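Local coordinates for protein prolyl 4-hydroxylase (Phytophthora capsici LT1534, PDB 6IUQ) that probably hydroxylates proline residues of peptide or protein substrates, as an iron(II)- and 2-oxoglutarate-dependent prolyl 4-hydroxylase, at residues A[32-43]-A[203-213]. Numbering follows the deposited sequence.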
ATOM      1  N   LEU A  32       7.822 -10.074  -3.223  1.00 24.13           N
ATOM      2  CA  LEU A  32       6.773  -9.539  -2.373  1.00 18.80           C
ATOM      3  C   LEU A  32       6.833 -10.213  -1.012  1.00 19.40           C
ATOM      4  O   LEU A  32       6.836  -9.560   0.036  1.00 17.50           O
ATOM      5  CB  LEU A  32       5.403  -9.744  -3.024  1.00 18.70           C
ATOM      6  CG  LEU A  32       4.197  -9.533  -2.111  1.00 20.61           C
ATOM      7  CD1 LEU A  32       4.147  -8.079  -1.635  1.00 12.97           C
ATOM      8  CD2 LEU A  32       2.893  -9.923  -2.826  1.00 16.23           C
ATOM      9  N   ASP A  33       6.920 -11.532  -1.033  1.00 18.09           N
ATOM     10  CA  ASP A  33       6.971 -12.295   0.194  1.00 19.03           C
ATOM     11  C   ASP A  33       8.248 -12.054   1.011  1.00 21.42           C
ATOM     12  O   ASP A  33       8.208 -12.017   2.238  1.00 20.41           O
ATOM     13  CB  ASP A  33       6.851 -13.772  -0.114  1.00 20.14           C
ATOM     14  CG  ASP A  33       6.679 -14.595   1.127  1.00 25.68           C
ATOM     15  OD1 ASP A  33       5.737 -14.299   1.899  1.00 22.86           O
ATOM     16  OD2 ASP A  33       7.488 -15.523   1.334  1.00 36.08           O
ATOM     17  N   ASP A  34       9.380 -11.893   0.336  1.00 21.48           N
ATOM     18  CA  ASP A  34      10.652 -11.715   1.031  1.00 21.82           C
ATOM     19  C   ASP A  34      10.855 -10.260   1.480  1.00 24.84           C
ATOM     20  O   ASP A  34      11.006  -9.978   2.678  1.00 24.27           O
ATOM     21  CB  ASP A  34      11.809 -12.172   0.132  1.00 30.42           C
ATOM     22  CG  ASP A  34      13.175 -11.763   0.670  1.00 31.05           C
ATOM     23  OD1 ASP A  34      13.377 -11.849   1.896  1.00 36.68           O
ATOM     24  OD2 ASP A  34      14.046 -11.351  -0.133  1.00 35.93           O
ATOM     25  N   LYS A  35      10.833  -9.338   0.524  1.00 22.91           N
ATOM     26  CA  LYS A  35      11.128  -7.941   0.802  1.00 24.54           C
ATOM     27  C   LYS A  35       9.934  -7.172   1.384  1.00 19.65           C
ATOM     28  O   LYS A  35      10.114  -6.170   2.058  1.00 16.44           O
ATOM     29  CB  LYS A  35      11.631  -7.249  -0.479  1.00 26.71           C
ATOM     30  CG  LYS A  35      12.874  -7.906  -1.037  1.00 32.38           C
ATOM     31  CD  LYS A  35      13.976  -6.906  -1.313  1.00 43.32           C
ATOM     32  CE  LYS A  35      15.353  -7.494  -0.970  1.00 47.32           C
ATOM     33  NZ  LYS A  35      16.174  -6.603  -0.076  1.00 56.53           N
ATOM     34  N   GLY A  36       8.720  -7.644   1.130  1.00 20.26           N
ATOM     35  CA  GLY A  36       7.539  -6.998   1.672  1.00 14.51           C
ATOM     36  C   GLY A  36       6.819  -6.157   0.635  1.00 15.80           C
ATOM     37  O   GLY A  36       5.674  -5.772   0.820  1.00 15.84           O
ATOM     38  N   TYR A  37       7.496  -5.893  -0.476  1.00 17.57           N
ATOM     39  CA  TYR A  37       6.954  -5.089  -1.551  1.00 13.05           C
ATOM     40  C   TYR A  37       7.579  -5.516  -2.850  1.00 18.84           C
ATOM     41  O   TYR A  37       8.654  -6.106  -2.857  1.00 19.20           O
ATOM     42  CB  TYR A  37       7.256  -3.620  -1.337  1.00 18.88           C
ATOM     43  CG  TYR A  37       8.732  -3.324  -1.516  1.00 18.48           C
ATOM     44  CD1 TYR A  37       9.620  -3.521  -0.473  1.00 19.80           C
ATOM     45  CD2 TYR A  37       9.235  -2.871  -2.727  1.00 22.15           C
ATOM     46  CE1 TYR A  37      10.944  -3.272  -0.615  1.00 20.59           C
ATOM     47  CE2 TYR A  37      10.587  -2.619  -2.882  1.00 22.34           C
ATOM     48  CZ  TYR A  37      11.432  -2.824  -1.822  1.00 25.86           C
ATOM     49  OH  TYR A  37      12.778  -2.570  -1.946  1.00 33.84           O
ATOM     50  N   VAL A  38       6.956  -5.137  -3.957  1.00 18.06           N
ATOM     51  CA  VAL A  38       7.581  -5.311  -5.248  1.00 17.39           C
ATOM     52  C   VAL A  38       6.996  -4.298  -6.244  1.00 19.90           C
ATOM     53  O   VAL A  38       5.817  -3.951  -6.161  1.00 16.64           O
ATOM     54  CB  VAL A  38       7.416  -6.772  -5.733  1.00 23.46           C
ATOM     55  CG1 VAL A  38       5.935  -7.152  -5.869  1.00 14.07           C
ATOM     56  CG2 VAL A  38       8.195  -7.014  -7.021  1.00 17.59           C
ATOM     57  N   VAL A  39       7.845  -3.788  -7.141  1.00 16.44           N
ATOM     58  CA  VAL A  39       7.465  -2.791  -8.130  1.00 15.54           C
ATOM     59  C   VAL A  39       7.458  -3.398  -9.541  1.00 23.16           C
ATOM     60  O   VAL A  39       8.391  -4.097  -9.917  1.00 21.71           O
ATOM     61  CB  VAL A  39       8.424  -1.599  -8.110  1.00 20.35           C
ATOM     62  CG1 VAL A  39       8.060  -0.606  -9.227  1.00 20.65           C
ATOM     63  CG2 VAL A  39       8.421  -0.923  -6.718  1.00 15.63           C
ATOM     64  N   ILE A  40       6.397  -3.154 -10.306  1.00 20.52           N
ATOM     65  CA  ILE A  40       6.290  -3.672 -11.665  1.00 20.12           C
ATOM     66  C   ILE A  40       6.019  -2.547 -12.662  1.00 22.20           C
ATOM     67  O   ILE A  40       4.941  -1.946 -12.647  1.00 24.43           O
ATOM     68  CB  ILE A  40       5.167  -4.705 -11.802  1.00 22.63           C
ATOM     69  CG1 ILE A  40       5.071  -5.580 -10.554  1.00 23.21           C
ATOM     70  CG2 ILE A  40       5.367  -5.559 -13.064  1.00 22.16           C
ATOM     71  CD1 ILE A  40       4.027  -6.658 -10.679  1.00 27.88           C
ATOM     72  N   ASP A  41       6.994  -2.263 -13.518  1.00 16.66           N
ATOM     73  CA  ASP A  41       6.853  -1.213 -14.510  1.00 24.08           C
ATOM     74  C   ASP A  41       6.161  -1.742 -15.752  1.00 25.90           C
ATOM     75  O   ASP A  41       6.292  -2.922 -16.084  1.00 23.71           O
ATOM     76  CB  ASP A  41       8.216  -0.628 -14.872  1.00 26.86           C
ATOM     77  CG  ASP A  41       8.762   0.288 -13.781  1.00 30.33           C
ATOM     78  OD1 ASP A  41       8.033   1.205 -13.343  1.00 32.69           O
ATOM     79  OD2 ASP A  41       9.913   0.081 -13.358  1.00 37.30           O
ATOM     80  N   ASP A  42       5.410  -0.853 -16.403  1.00 25.93           N
ATOM     81  CA  ASP A  42       4.692  -1.124 -17.644  1.00 25.05           C
ATOM     82  C   ASP A  42       3.860  -2.407 -17.566  1.00 25.08           C
ATOM     83  O   ASP A  42       3.899  -3.265 -18.445  1.00 28.08           O
ATOM     84  CB  ASP A  42       5.688  -1.155 -18.815  1.00 21.16           C
ATOM     85  CG  ASP A  42       6.449   0.151 -18.943  1.00 23.24           C
ATOM     86  OD1 ASP A  42       5.809   1.198 -19.207  1.00 28.57           O
ATOM     87  OD2 ASP A  42       7.689   0.148 -18.764  1.00 31.92           O
ATOM     88  N   CYS A  43       3.085  -2.515 -16.499  1.00 25.88           N
ATOM     89  CA  CYS A  43       2.402  -3.754 -16.176  1.00 25.89           C
ATOM     90  C   CYS A  43       1.230  -4.038 -17.138  1.00 24.26           C
ATOM     91  O   CYS A  43       1.183  -5.098 -17.743  1.00 29.24           O
ATOM     92  CB  CYS A  43       1.939  -3.691 -14.713  1.00 27.51           C
ATOM     93  SG  CYS A  43       1.116  -5.164 -14.105  1.00 25.51           S
ATOM     94  N   ASP A 203       1.373   3.475 -15.394  1.00 20.97           N
ATOM     95  CA  ASP A 203       1.383   2.041 -15.657  1.00 23.62           C
ATOM     96  C   ASP A 203       2.400   1.300 -14.777  1.00 24.83           C
ATOM     97  O   ASP A 203       2.854   0.199 -15.102  1.00 26.30           O
ATOM     98  CB  ASP A 203       1.647   1.772 -17.142  1.00 23.29           C
ATOM     99  CG  ASP A 203       1.236   0.381 -17.551  1.00 29.41           C
ATOM    100  OD1 ASP A 203       0.377  -0.195 -16.841  1.00 28.49           O
ATOM    101  OD2 ASP A 203       1.773  -0.147 -18.560  1.00 26.61           O
ATOM    102  N   ARG A 204       2.740   1.901 -13.644  1.00 20.84           N
ATOM    103  CA  ARG A 204       3.539   1.224 -12.637  1.00 22.17           C
ATOM    104  C   ARG A 204       2.648   0.611 -11.563  1.00 18.79           C
ATOM    105  O   ARG A 204       1.742   1.264 -11.050  1.00 21.23           O
ATOM    106  CB  ARG A 204       4.536   2.193 -12.002  1.00 21.77           C
ATOM    107  CG  ARG A 204       5.205   1.646 -10.758  1.00 20.62           C
ATOM    108  CD  ARG A 204       6.274   2.606 -10.283  1.00 23.74           C
ATOM    109  NE  ARG A 204       7.518   2.460 -11.035  1.00 22.78           N
ATOM    110  CZ  ARG A 204       8.579   3.247 -10.889  1.00 30.80           C
ATOM    111  NH1 ARG A 204       8.553   4.274 -10.031  1.00 26.12           N
ATOM    112  NH2 ARG A 204       9.671   3.009 -11.604  1.00 28.62           N
ATOM    113  N   VAL A 205       2.924  -0.641 -11.226  1.00 17.18           N
ATOM    114  CA  VAL A 205       2.201  -1.357 -10.186  1.00 19.18           C
ATOM    115  C   VAL A 205       3.106  -1.585  -8.967  1.00 19.79           C
ATOM    116  O   VAL A 205       4.242  -2.053  -9.110  1.00 18.92           O
ATOM    117  CB  VAL A 205       1.659  -2.732 -10.707  1.00 18.81           C
ATOM    118  CG1 VAL A 205       1.240  -3.620  -9.563  1.00 18.21           C
ATOM    119  CG2 VAL A 205       0.501  -2.524 -11.649  1.00 18.63           C
ATOM    120  N   VAL A 206       2.619  -1.235  -7.776  1.00 18.99           N
ATOM    121  CA  VAL A 206       3.308  -1.600  -6.537  1.00 14.44           C
ATOM    122  C   VAL A 206       2.432  -2.580  -5.761  1.00 17.66           C
ATOM    123  O   VAL A 206       1.237  -2.350  -5.596  1.00 18.69           O
ATOM    124  CB  VAL A 206       3.620  -0.383  -5.651  1.00 17.65           C
ATOM    125  CG1 VAL A 206       4.483  -0.810  -4.448  1.00 19.95           C
ATOM    126  CG2 VAL A 206       4.328   0.701  -6.439  1.00 16.68           C
ATOM    127  N   LEU A 207       3.017  -3.695  -5.342  1.00 15.41           N
ATOM    128  CA  LEU A 207       2.356  -4.632  -4.453  1.00 15.27           C
ATOM    129  C   LEU A 207       3.123  -4.574  -3.175  1.00 18.58           C
ATOM    130  O   LEU A 207       4.363  -4.556  -3.216  1.00 13.90           O
ATOM    131  CB  LEU A 207       2.368  -6.066  -4.976  1.00 12.87           C
ATOM    132  CG  LEU A 207       1.878  -6.339  -6.395  1.00 22.87           C
ATOM    133  CD1 LEU A 207       1.989  -7.807  -6.693  1.00 22.83           C
ATOM    134  CD2 LEU A 207       0.450  -5.857  -6.587  1.00 19.08           C
ATOM    135  N   PHE A 208       2.410  -4.527  -2.049  1.00 11.82           N
ATOM    136  CA  PHE A 208       3.070  -4.692  -0.773  1.00 11.98           C
ATOM    137  C   PHE A 208       2.165  -5.333   0.295  1.00 14.81           C
ATOM    138  O   PHE A 208       0.972  -5.517   0.091  1.00 12.08           O
ATOM    139  CB  PHE A 208       3.667  -3.345  -0.315  1.00 14.24           C
ATOM    140  CG  PHE A 208       2.680  -2.214  -0.111  1.00 15.52           C
ATOM    141  CD1 PHE A 208       1.929  -2.121   1.059  1.00 14.71           C
ATOM    142  CD2 PHE A 208       2.619  -1.162  -1.011  1.00 16.69           C
ATOM    143  CE1 PHE A 208       1.061  -1.036   1.278  1.00 16.42           C
ATOM    144  CE2 PHE A 208       1.756  -0.080  -0.794  1.00 17.21           C
ATOM    145  CZ  PHE A 208       0.982  -0.015   0.370  1.00 14.87           C
ATOM    146  N   GLN A 209       2.765  -5.719   1.412  1.00 13.46           N
ATOM    147  CA  GLN A 209       2.041  -6.382   2.496  1.00 14.94           C
ATOM    148  C   GLN A 209       1.178  -5.383   3.262  1.00 16.92           C
ATOM    149  O   GLN A 209       1.697  -4.448   3.847  1.00 16.11           O
ATOM    150  CB  GLN A 209       3.026  -7.056   3.450  1.00 15.77           C
ATOM    151  CG  GLN A 209       4.070  -7.940   2.738  1.00 14.73           C
ATOM    152  CD  GLN A 209       3.511  -9.317   2.375  1.00 19.25           C
ATOM    153  OE1 GLN A 209       2.408  -9.687   2.800  1.00 19.71           O
ATOM    154  NE2 GLN A 209       4.255 -10.070   1.566  1.00 16.45           N
ATOM    155  N   SER A 210      -0.134  -5.568   3.265  1.00 13.40           N
ATOM    156  CA  SER A 210      -0.989  -4.636   3.981  1.00 16.02           C
ATOM    157  C   SER A 210      -0.716  -4.663   5.498  1.00 18.87           C
ATOM    158  O   SER A 210      -0.751  -3.608   6.143  1.00 14.34           O
ATOM    159  CB  SER A 210      -2.460  -4.921   3.686  1.00 13.58           C
ATOM    160  OG  SER A 210      -2.675  -4.990   2.266  1.00 14.12           O
ATOM    161  N   ASP A 211      -0.413  -5.841   6.065  1.00 16.58           N
ATOM    162  CA  ASP A 211      -0.249  -5.938   7.518  1.00 16.33           C
ATOM    163  C   ASP A 211       1.188  -5.831   8.038  1.00 19.06           C
ATOM    164  O   ASP A 211       1.379  -5.775   9.255  1.00 21.53           O
ATOM    165  CB  ASP A 211      -0.864  -7.227   8.055  1.00 20.61           C
ATOM    166  CG  ASP A 211      -0.434  -8.443   7.284  1.00 21.65           C
ATOM    167  OD1 ASP A 211       0.154  -8.290   6.187  1.00 19.81           O
ATOM    168  OD2 ASP A 211      -0.698  -9.557   7.772  1.00 28.73           O
ATOM    169  N   TRP A 212       2.198  -5.783   7.177  1.00 16.88           N
ATOM    170  CA  TRP A 212       3.528  -5.474   7.710  1.00 16.63           C
ATOM    171  C   TRP A 212       4.432  -4.613   6.847  1.00 17.45           C
ATOM    172  O   TRP A 212       5.651  -4.725   6.949  1.00 20.58           O
ATOM    173  CB  TRP A 212       4.291  -6.755   8.077  1.00 15.79           C
ATOM    174  CG  TRP A 212       4.397  -7.890   7.098  1.00 18.60           C
ATOM    175  CD1 TRP A 212       3.517  -8.939   6.959  1.00 20.10           C
ATOM    176  CD2 TRP A 212       5.487  -8.169   6.204  1.00 14.67           C
ATOM    177  NE1 TRP A 212       3.976  -9.820   6.013  1.00 12.71           N
ATOM    178  CE2 TRP A 212       5.179  -9.377   5.532  1.00 12.31           C
ATOM    179  CE3 TRP A 212       6.675  -7.502   5.882  1.00 16.88           C
ATOM    180  CZ2 TRP A 212       6.029  -9.946   4.570  1.00 14.76           C
ATOM    181  CZ3 TRP A 212       7.523  -8.070   4.933  1.00 18.09           C
ATOM    182  CH2 TRP A 212       7.192  -9.284   4.283  1.00 15.18           C
HETATM  183  N   MSE A 213       3.856  -3.742   6.021  1.00 15.21           N
HETATM  184  CA  MSE A 213       4.650  -2.750   5.310  1.00 14.97           C
HETATM  185  C   MSE A 213       4.262  -1.314   5.678  1.00 13.72           C
HETATM  186  O   MSE A 213       3.246  -0.787   5.220  1.00 16.36           O
HETATM  187  CB  MSE A 213       4.528  -2.948   3.797  1.00 13.44           C
HETATM  188  CG  MSE A 213       5.307  -1.948   2.989  1.00 13.70           C
HETATM  189 SE   MSE A 213       7.233  -1.932   3.434  1.00 48.83          SE
HETATM  190  CE  MSE A 213       7.660  -3.807   3.123  1.00 21.55           C
TER
HETATM  191  O   HOH W   1       3.359   1.126 -20.286  1.00 28.51           O
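The indole of Trp212 abuts the end of helix 26-35: Asp33 O lies at the ring edge, in its plane, 3.6 Å from Trp212 CH2, and CZ3 comes within 3.4 Å of Gly36 CA, while one face carries Gln209 CG, offset toward the rim. Gly36 leaves the helix with positive phi, and the selenomethionine Met213 sets its terminal CE against Gly36 CA and at the edge of the Tyr37 ring, near the ring plane. Bent at chi2 (-81°), Gln209 folds back on the helix end, where NE2 donates to Leu32 O (3.0 Å) from above the carbonyl plane, although Leu32 O lies in the amide plane of the Gln209 side chain; OE1 meets Lys167 and NE2 also engages Tyr130. At the other end of the pairing, the guanidinium of Arg204 receives Asp41 at its edge. In this salt bridge Arg204 NE (2.7 Å) and Arg204 NH2 (3.0 Å) both donate to Asp41 OD1 from its syn side, the two planes 41° apart, and Val39 CG1 packs obliquely against NE. A kink at chi3 (-81°) turns the arginine tip this way, and NH1 continues to Ala199 O. Between these ends, Val38 pairs with Leu207 and Ile40 with Val205 through reciprocal backbone bonds; Val38 CG1 lies beside Leu207 CB. A water donates to both Asp42 OD1 and Asp203 OD2, probably tempering their repulsion; backbone N-H groups of Phe44 and Gly45 also hold the Asp203 carboxylate. Strand 37-40 is an edge strand beside 204-209 in the major antiparallel sheet of the double-stranded beta-helix (cupin) core, whose iron is bound by His156, Asp158 and His215.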